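PDB 2YHG: cellulose-binding protein from Saccharophagus degradans, which probably takes part in carbohydrate metabolism, its C-terminal part holding a nucleoside hydrolase-like domain that may cleave glycosidic bonds. Local coordinates for residues I32-M37 against G61-T66; K71-T76 against N110-R115. All coordinates share one frame; numbering follows the deposited sequence.

Contact 1: residues I32-M37 against G61-T66; sequences IHTTDM and GIITTT. With CA (calcium ion), chain B.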
ATOM      1  N   ILE A  32       2.549  -5.197  -7.639  1.00  7.05           N
ATOM      2  CA  ILE A  32       3.356  -4.866  -8.775  1.00  7.33           C
ATOM      3  C   ILE A  32       3.266  -3.341  -8.915  1.00  6.79           C
ATOM      4  O   ILE A  32       2.165  -2.798  -8.981  1.00  7.72           O
ATOM      5  CB  ILE A  32       2.785  -5.533 -10.037  1.00  7.33           C
ATOM      6  CG1 ILE A  32       2.934  -7.053  -9.942  1.00  8.88           C
ATOM      7  CG2 ILE A  32       3.415  -4.956 -11.299  1.00  8.39           C
ATOM      8  CD1 ILE A  32       2.117  -7.806 -10.975  1.00 10.21           C
ATOM      9  N   HIS A  33       4.411  -2.677  -9.056  1.00  6.11           N
ATOM     10  CA  HIS A  33       4.444  -1.236  -9.265  1.00  6.36           C
ATOM     11  C   HIS A  33       4.818  -0.921 -10.684  1.00  6.31           C
ATOM     12  O   HIS A  33       5.749  -1.492 -11.247  1.00  7.31           O
ATOM     13  CB  HIS A  33       5.420  -0.566  -8.332  1.00  6.66           C
ATOM     14  CG  HIS A  33       5.069  -0.748  -6.914  1.00  6.51           C
ATOM     15  ND1 HIS A  33       3.837  -0.370  -6.426  1.00  7.87           N
ATOM     16  CD2 HIS A  33       5.785  -1.234  -5.870  1.00  7.19           C
ATOM     17  CE1 HIS A  33       3.835  -0.616  -5.126  1.00  7.94           C
ATOM     18  NE2 HIS A  33       4.991  -1.156  -4.763  1.00  8.29           N
ATOM     19  N   THR A  34       4.110   0.053 -11.259  1.00  5.98           N
ATOM     20  CA  THR A  34       4.527   0.680 -12.507  1.00  5.80           C
ATOM     21  C   THR A  34       4.847   2.132 -12.215  1.00  5.99           C
ATOM     22  O   THR A  34       4.141   2.779 -11.432  1.00  6.71           O
ATOM     23  CB  THR A  34       3.479   0.518 -13.637  1.00  5.87           C
ATOM     24  OG1 THR A  34       2.397   1.482 -13.540  1.00  6.54           O
ATOM     25  CG2 THR A  34       2.888  -0.887 -13.687  1.00  7.53           C
ATOM     26  N   THR A  35       5.956   2.632 -12.753  1.00  6.92           N
ATOM     27  CA  THR A  35       6.492   3.924 -12.318  1.00  7.64           C
ATOM     28  C   THR A  35       7.117   4.666 -13.491  1.00  8.20           C
ATOM     29  O   THR A  35       7.915   4.083 -14.272  1.00  8.31           O
ATOM     30  CB  THR A  35       7.527   3.760 -11.166  1.00  7.71           C
ATOM     31  OG1 THR A  35       8.264   4.980 -11.018  1.00  9.18           O
ATOM     32  CG2 THR A  35       8.546   2.638 -11.425  1.00  9.50           C
ATOM     33  N   ASP A  36       6.827   5.949 -13.581  1.00  6.82           N
ATOM     34  CA  ASP A  36       7.389   6.826 -14.600  1.00  6.49           C
ATOM     35  C   ASP A  36       8.678   7.471 -14.144  1.00  6.61           C
ATOM     36  O   ASP A  36       8.817   8.693 -14.114  1.00  7.67           O
ATOM     37  CB  ASP A  36       6.381   7.899 -15.017  1.00  8.26           C
ATOM     38  CG  ASP A  36       5.951   8.797 -13.833  1.00  7.81           C
ATOM     39  OD1 ASP A  36       6.008   8.406 -12.686  1.00 10.42           O
ATOM     40  OD2 ASP A  36       5.538   9.968 -14.128  1.00 10.79           O
ATOM     41  N   MET A  37       9.673   6.646 -13.824  1.00  7.01           N
ATOM     42  CA  MET A  37      10.986   7.126 -13.396  1.00  8.66           C
ATOM     43  C   MET A  37      11.505   8.185 -14.339  1.00  8.53           C
ATOM     44  O   MET A  37      11.436   8.053 -15.559  1.00  9.05           O
ATOM     45  CB  MET A  37      11.970   5.966 -13.352  1.00  8.71           C
ATOM     46  CG  MET A  37      11.703   4.979 -12.233  1.00  9.49           C
ATOM     47  SD  MET A  37      12.264   5.647 -10.634  0.80  8.17           S
ATOM     48  CE  MET A  37      11.570   4.366  -9.533  1.00  9.86           C
ATOM     49  N   GLY A  61       6.696  -7.087  -9.275  1.00  8.12           N
ATOM     50  CA  GLY A  61       7.158  -6.349 -10.439  1.00  7.74           C
ATOM     51  C   GLY A  61       7.567  -4.940 -10.095  1.00  7.17           C
ATOM     52  O   GLY A  61       6.928  -4.307  -9.273  1.00  7.31           O
ATOM     53  N   ILE A  62       8.615  -4.478 -10.749  1.00  7.17           N
ATOM     54  CA  ILE A  62       9.040  -3.090 -10.721  1.00  7.33           C
ATOM     55  C   ILE A  62       9.175  -2.666 -12.167  1.00  7.07           C
ATOM     56  O   ILE A  62      10.142  -3.031 -12.834  1.00  7.54           O
ATOM     57  CB  ILE A  62      10.362  -2.873  -9.948  1.00  8.07           C
ATOM     58  CG1 ILE A  62      10.326  -3.477  -8.547  1.00  9.20           C
ATOM     59  CG2 ILE A  62      10.705  -1.374  -9.943  1.00  8.98           C
ATOM     60  CD1 ILE A  62      11.688  -3.601  -7.912  1.00 11.23           C
ATOM     61  N   ILE A  63       8.167  -1.958 -12.677  1.00  6.22           N
ATOM     62  CA  ILE A  63       8.021  -1.755 -14.100  1.00  6.57           C
ATOM     63  C   ILE A  63       8.220  -0.289 -14.451  1.00  6.45           C
ATOM     64  O   ILE A  63       7.491   0.555 -13.965  1.00  7.16           O
ATOM     65  CB  ILE A  63       6.602  -2.214 -14.552  1.00  6.22           C
ATOM     66  CG1 ILE A  63       6.451  -3.727 -14.363  1.00  7.59           C
ATOM     67  CG2 ILE A  63       6.346  -1.810 -16.005  1.00  8.45           C
ATOM     68  CD1 ILE A  63       5.034  -4.238 -14.480  1.00  7.89           C
ATOM     69  N   THR A  64       9.212   0.001 -15.288  1.00  6.32           N
ATOM     70  CA  THR A  64       9.487   1.358 -15.714  1.00  6.45           C
ATOM     71  C   THR A  64       8.633   1.696 -16.937  1.00  5.98           C
ATOM     72  O   THR A  64       8.636   0.979 -17.935  1.00  6.65           O
ATOM     73  CB  THR A  64      10.989   1.489 -16.071  1.00  7.12           C
ATOM     74  OG1 THR A  64      11.770   1.382 -14.879  1.00  7.29           O
ATOM     75  CG2 THR A  64      11.289   2.839 -16.727  1.00  8.15           C
ATOM     76  N   THR A  65       7.913   2.816 -16.861  1.00  6.12           N
ATOM     77  CA  THR A  65       6.932   3.181 -17.880  1.00  6.26           C
ATOM     78  C   THR A  65       6.752   4.704 -17.894  1.00  6.00           C
ATOM     79  O   THR A  65       7.658   5.464 -17.524  1.00  6.58           O
ATOM     80  CB  THR A  65       5.631   2.380 -17.667  1.00  6.28           C
ATOM     81  OG1 THR A  65       4.718   2.548 -18.751  1.00  6.54           O
ATOM     82  CG2 THR A  65       4.963   2.679 -16.378  1.00  6.95           C
ATOM     83  N   THR A  66       5.609   5.148 -18.404  1.00  5.95           N
ATOM     84  CA  THR A  66       5.336   6.531 -18.743  1.00  6.05           C
ATOM     85  C   THR A  66       4.182   7.072 -17.912  1.00  5.45           C
ATOM     86  O   THR A  66       3.502   6.381 -17.162  1.00  6.35           O
ATOM     87  CB  THR A  66       4.968   6.602 -20.233  1.00  6.64           C
ATOM     88  OG1 THR A  66       3.816   5.781 -20.390  1.00  6.55           O
ATOM     89  CG2 THR A  66       6.129   6.160 -21.140  1.00  7.09           C
TER
HETATM   90 CA    CA B1934       5.413   9.204 -10.289  0.50  7.64          CA
HETATM   91  O   HOH W   1       4.713  10.957 -11.907  1.00 13.30           O
HETATM   92  O   HOH W   2      10.359   6.034 -17.124  1.00  9.16           O
HETATM   93  O   HOH W   3       5.614  11.596  -9.357  1.00 85.44           O
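I32-M37 and G61-T66 are the two parallel strand ends of a beta-alpha-beta unit, with helix 42-52 in the connection, and the calcium site sits just beyond the C-terminal end of strand 30-35, where D36 is a ligand. The strand axes run 4.8 Å apart and diverge by 14°. Alternation of partners gives the register: H33 N donates to G61 O, I63 N to H33 O, T35 N to I63 O, and T65 N to T35 O (2.9 Å), so the pairing outlasts the regular strand by one residue. On one face I32, T34 and I63 meet. The CG2 of I32 lies 3.6 Å from CD1 of I63, while T34 runs alongside I63, its CG2 4.0 Å from I63 CB. T65 closes this row obliquely: with OG1 anti to the backbone N (chi1 -171°), its CG2 is turned to T34 CB at 3.8 Å. The other face bears H33 and T35 with I62 and T64. The H33 ring is fixed through both nitrogens, ND1 to T149 and NE2 to Q50, and meets W151 with planes inclined by about 45°. T35 OG1 hydrogen-bonds D43, a calcium ligand, and so helps position a first-shell carboxylate. Beyond the strand, D36 CA approaches T65 O at 3.2 Å, while the D36 side chain leads away from that strand to the metal. D43 OD2, D244 OD2 and the backbone O of W151 bind there too, consistent with the calcium centre of nucleoside hydrolases. D36 OD1 binds the calcium at 2.6 Å, and OD2 lies 2.6 Å from water 1, a calcium ligand that probably donates.

Contact 2: residues K71-T76 against N110-R115; sequences KSTSNT and NVMGQR. With EDO (1,2-ethanediol), chain J.
The N110 amide meets T76 through its oxygen: OD1 is 3.3 Å from T76 CB, and the OG1 and CG2 branches of T76 both stand on the same side of the amide plane. The amide is carried across to the threonine because N110 CG lies anti to the backbone N. Its ND2 and T76 OG1 share an acceptor, D80 OD1, and water 5 donates to both T76 OG1 and N110 O. The second flat group, the R115 guanidinium, has ethanediol O2 at its edge, near its plane, 2.9 Å from NE; the diol, probably from the crystallisation liquor, also takes the R115 backbone N-H on O1. Between these ends lies M112, on the outermost strand 110-112 of a parallel sheet whose 3-2-1-4-5-6 strand order is that of Rossmann-like folds. Facing it is the loop that leads from strand 58-64 into helix 77-93. The M112 chain bends at chi2 and chi3 (-63° and -65°), which brings its thioether against the loop backbone: SD is 3.3 Å from N75 C, and CE meets T73 CG2 tip to tip at 3.7 Å. T76 CG2 crosses M112 and reaches SD at 3.5 Å. Further along, R115 O gathers three approaches, from T73 N at 3.2 Å (N-H...O 154°), from S72 CA at 3.3 Å, and from water 4, which donates to it.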
ATOM      1  N   LYS A  71       6.322  11.217 -21.042  1.00  7.03           N
ATOM      2  CA  LYS A  71       5.572  10.478 -22.041  1.00  6.87           C
ATOM      3  C   LYS A  71       6.357   9.449 -22.812  1.00  7.30           C
ATOM      4  O   LYS A  71       5.759   8.670 -23.555  1.00  8.59           O
ATOM      5  CB  LYS A  71       4.831  11.434 -22.977  1.00  7.74           C
ATOM      6  CG  LYS A  71       3.691  12.173 -22.291  1.00  7.44           C
ATOM      7  CD  LYS A  71       2.837  12.945 -23.262  1.00  8.26           C
ATOM      8  CE  LYS A  71       1.578  13.428 -22.611  1.00  8.34           C
ATOM      9  NZ  LYS A  71       0.675  14.120 -23.577  1.00 10.36           N
ATOM     10  N   SER A  72       7.668   9.423 -22.643  1.00  7.75           N
ATOM     11  CA  SER A  72       8.519   8.439 -23.307  0.50  7.79           C
ATOM     12  C   SER A  72       9.553   7.930 -22.308  1.00  8.15           C
ATOM     13  O   SER A  72      10.067   8.703 -21.508  1.00  9.45           O
ATOM     14  CB  SER A  72       9.213   9.099 -24.501  0.50  8.67           C
ATOM     15  OG  SER A  72      10.060   8.194 -25.191  0.50  8.11           O
ATOM     16  N   THR A  73       9.881   6.656 -22.413  1.00  7.66           N
ATOM     17  CA  THR A  73      10.970   6.106 -21.631  1.00  7.35           C
ATOM     18  C   THR A  73      11.636   4.975 -22.456  1.00  7.81           C
ATOM     19  O   THR A  73      11.036   4.463 -23.391  1.00  8.95           O
ATOM     20  CB  THR A  73      10.465   5.625 -20.278  1.00  7.89           C
ATOM     21  OG1 THR A  73      11.587   5.378 -19.448  1.00  8.96           O
ATOM     22  CG2 THR A  73       9.551   4.432 -20.366  1.00  9.18           C
ATOM     23  N   SER A  74      12.867   4.652 -22.097  1.00  7.54           N
ATOM     24  CA  SER A  74      13.656   3.739 -22.913  1.00  8.10           C
ATOM     25  C   SER A  74      14.433   2.672 -22.169  1.00  8.42           C
ATOM     26  O   SER A  74      14.866   1.739 -22.815  1.00 11.14           O
ATOM     27  CB  SER A  74      14.604   4.490 -23.804  1.00 11.38           C
ATOM     28  OG  SER A  74      15.514   5.247 -23.070  1.00 15.00           O
ATOM     29  N   ASN A  75      14.687   2.809 -20.884  1.00  7.34           N
ATOM     30  CA  ASN A  75      15.500   1.827 -20.180  1.00  7.34           C
ATOM     31  C   ASN A  75      15.174   1.895 -18.695  1.00  7.56           C
ATOM     32  O   ASN A  75      14.382   2.748 -18.263  1.00  7.96           O
ATOM     33  CB  ASN A  75      16.994   2.093 -20.443  1.00  8.05           C
ATOM     34  CG  ASN A  75      17.415   3.456 -19.974  1.00  8.92           C
ATOM     35  OD1 ASN A  75      17.320   3.738 -18.784  1.00  9.57           O
ATOM     36  ND2 ASN A  75      17.773   4.337 -20.893  1.00 10.12           N
ATOM     37  N   THR A  76      15.732   0.964 -17.928  1.00  7.60           N
ATOM     38  CA  THR A  76      15.480   0.853 -16.513  1.00  7.49           C
ATOM     39  C   THR A  76      16.615   1.415 -15.638  1.00  7.98           C
ATOM     40  O   THR A  76      16.796   0.992 -14.499  1.00  8.31           O
ATOM     41  CB  THR A  76      15.163  -0.603 -16.074  1.00  8.01           C
ATOM     42  OG1 THR A  76      16.295  -1.436 -16.323  1.00  8.57           O
ATOM     43  CG2 THR A  76      13.971  -1.155 -16.789  1.00  8.58           C
ATOM     44  N   ASN A 110      12.599  -6.442 -12.615  1.00  8.34           N
ATOM     45  CA  ASN A 110      12.914  -5.081 -13.030  1.00  8.06           C
ATOM     46  C   ASN A 110      12.851  -5.049 -14.539  1.00  8.26           C
ATOM     47  O   ASN A 110      13.820  -5.438 -15.225  1.00  8.66           O
ATOM     48  CB  ASN A 110      14.318  -4.760 -12.505  1.00  8.41           C
ATOM     49  CG  ASN A 110      14.905  -3.498 -13.085  1.00  8.16           C
ATOM     50  OD1 ASN A 110      14.202  -2.681 -13.688  1.00  9.11           O
ATOM     51  ND2 ASN A 110      16.219  -3.340 -12.929  1.00  9.43           N
ATOM     52  N   VAL A 111      11.737  -4.563 -15.089  1.00  7.69           N
ATOM     53  CA  VAL A 111      11.470  -4.661 -16.510  1.00  8.01           C
ATOM     54  C   VAL A 111      10.825  -3.391 -17.045  1.00  7.24           C
ATOM     55  O   VAL A 111      10.271  -2.605 -16.264  1.00  7.64           O
ATOM     56  CB  VAL A 111      10.599  -5.902 -16.870  1.00  8.77           C
ATOM     57  CG1 VAL A 111      11.252  -7.208 -16.368  1.00 10.75           C
ATOM     58  CG2 VAL A 111       9.164  -5.772 -16.324  1.00  9.39           C
ATOM     59  N   MET A 112      10.843  -3.246 -18.366  1.00  7.12           N
ATOM     60  CA  MET A 112      10.160  -2.174 -19.037  1.00  7.15           C
ATOM     61  C   MET A 112       8.693  -2.479 -19.243  1.00  6.88           C
ATOM     62  O   MET A 112       8.337  -3.565 -19.690  1.00  7.74           O
ATOM     63  CB  MET A 112      10.794  -1.920 -20.386  1.00  7.91           C
ATOM     64  CG  MET A 112      12.213  -1.392 -20.332  1.00  8.10           C
ATOM     65  SD  MET A 112      12.416   0.213 -19.553  1.00  9.01           S
ATOM     66  CE  MET A 112      11.520   1.271 -20.665  1.00 11.60           C
ATOM     67  N   GLY A 113       7.859  -1.482 -19.029  1.00  6.96           N
ATOM     68  CA  GLY A 113       6.462  -1.467 -19.418  1.00  6.87           C
ATOM     69  C   GLY A 113       6.263  -0.707 -20.704  1.00  6.44           C
ATOM     70  O   GLY A 113       7.133  -0.678 -21.577  1.00  7.54           O
ATOM     71  N   GLN A 114       5.111  -0.055 -20.838  1.00  6.44           N
ATOM     72  CA  GLN A 114       4.857   0.694 -22.081  1.00  6.58           C
ATOM     73  C   GLN A 114       5.859   1.846 -22.166  1.00  6.40           C
ATOM     74  O   GLN A 114       6.107   2.556 -21.169  1.00  6.92           O
ATOM     75  CB  GLN A 114       3.449   1.258 -22.139  1.00  6.56           C
ATOM     76  CG  GLN A 114       2.331   0.249 -21.881  1.00  7.16           C
ATOM     77  CD  GLN A 114       2.517  -1.051 -22.636  1.00  7.16           C
ATOM     78  OE1 GLN A 114       2.894  -2.067 -22.060  1.00  8.02           O
ATOM     79  NE2 GLN A 114       2.270  -1.034 -23.923  1.00  7.99           N
ATOM     80  N   ARG A 115       6.384   2.074 -23.377  1.00  7.09           N
ATOM     81  CA  ARG A 115       7.397   3.104 -23.613  1.00  7.13           C
ATOM     82  C   ARG A 115       6.805   4.412 -24.095  1.00  7.10           C
ATOM     83  O   ARG A 115       7.531   5.400 -24.174  1.00  7.81           O
ATOM     84  CB  ARG A 115       8.450   2.609 -24.577  1.00  8.63           C
ATOM     85  CG  ARG A 115       9.241   1.455 -24.038  1.00 11.33           C
ATOM     86  CD  ARG A 115      10.293   0.975 -25.030  1.00 15.00           C
ATOM     87  NE  ARG A 115       9.692   0.426 -26.240  1.00 14.67           N
ATOM     88  CZ  ARG A 115      10.305   0.355 -27.414  1.00 17.72           C
ATOM     89  NH1 ARG A 115      11.515   0.844 -27.538  1.00 23.85           N
ATOM     90  NH2 ARG A 115       9.749  -0.312 -28.415  1.00 23.07           N
TER
HETATM   91  C1  EDO J1942       5.413  -0.829 -25.959  1.00 16.75           C
HETATM   92  O1  EDO J1942       5.894   0.491 -25.776  1.00 12.20           O
HETATM   93  C2  EDO J1942       6.380  -1.815 -25.368  1.00 25.93           C
HETATM   94  O2  EDO J1942       7.652  -1.653 -25.993  1.00 21.25           O
HETATM   95  O   HOH W   4       8.133   6.576 -26.554  1.00 18.52           O
HETATM   96  O   HOH W   5      15.779  -4.118 -16.718  1.00 12.46           O

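Contact 1 closes before contact 2 opens along the chain, yet their centres are only 8 Å apart, on the same side of the chain's centre. Both belong to the parallel sheet of the nucleoside hydrolase-like domain: 61-66 pairs on one flank with 32-37 and on the other with strand 110-112 and G113. Direct evidence is a probable backbone bond from G113 N to T64 O (2.8 Å) and a probable side-chain-to-backbone bond between T65 OG1 and Q114 O (2.8 Å). Strand 58-64 thus ties the edge strand and its loop to the strand leading into the calcium site. Contact 1 is buried; contact 2 lies outward, the T73 side chain about 12 Å from the calcium.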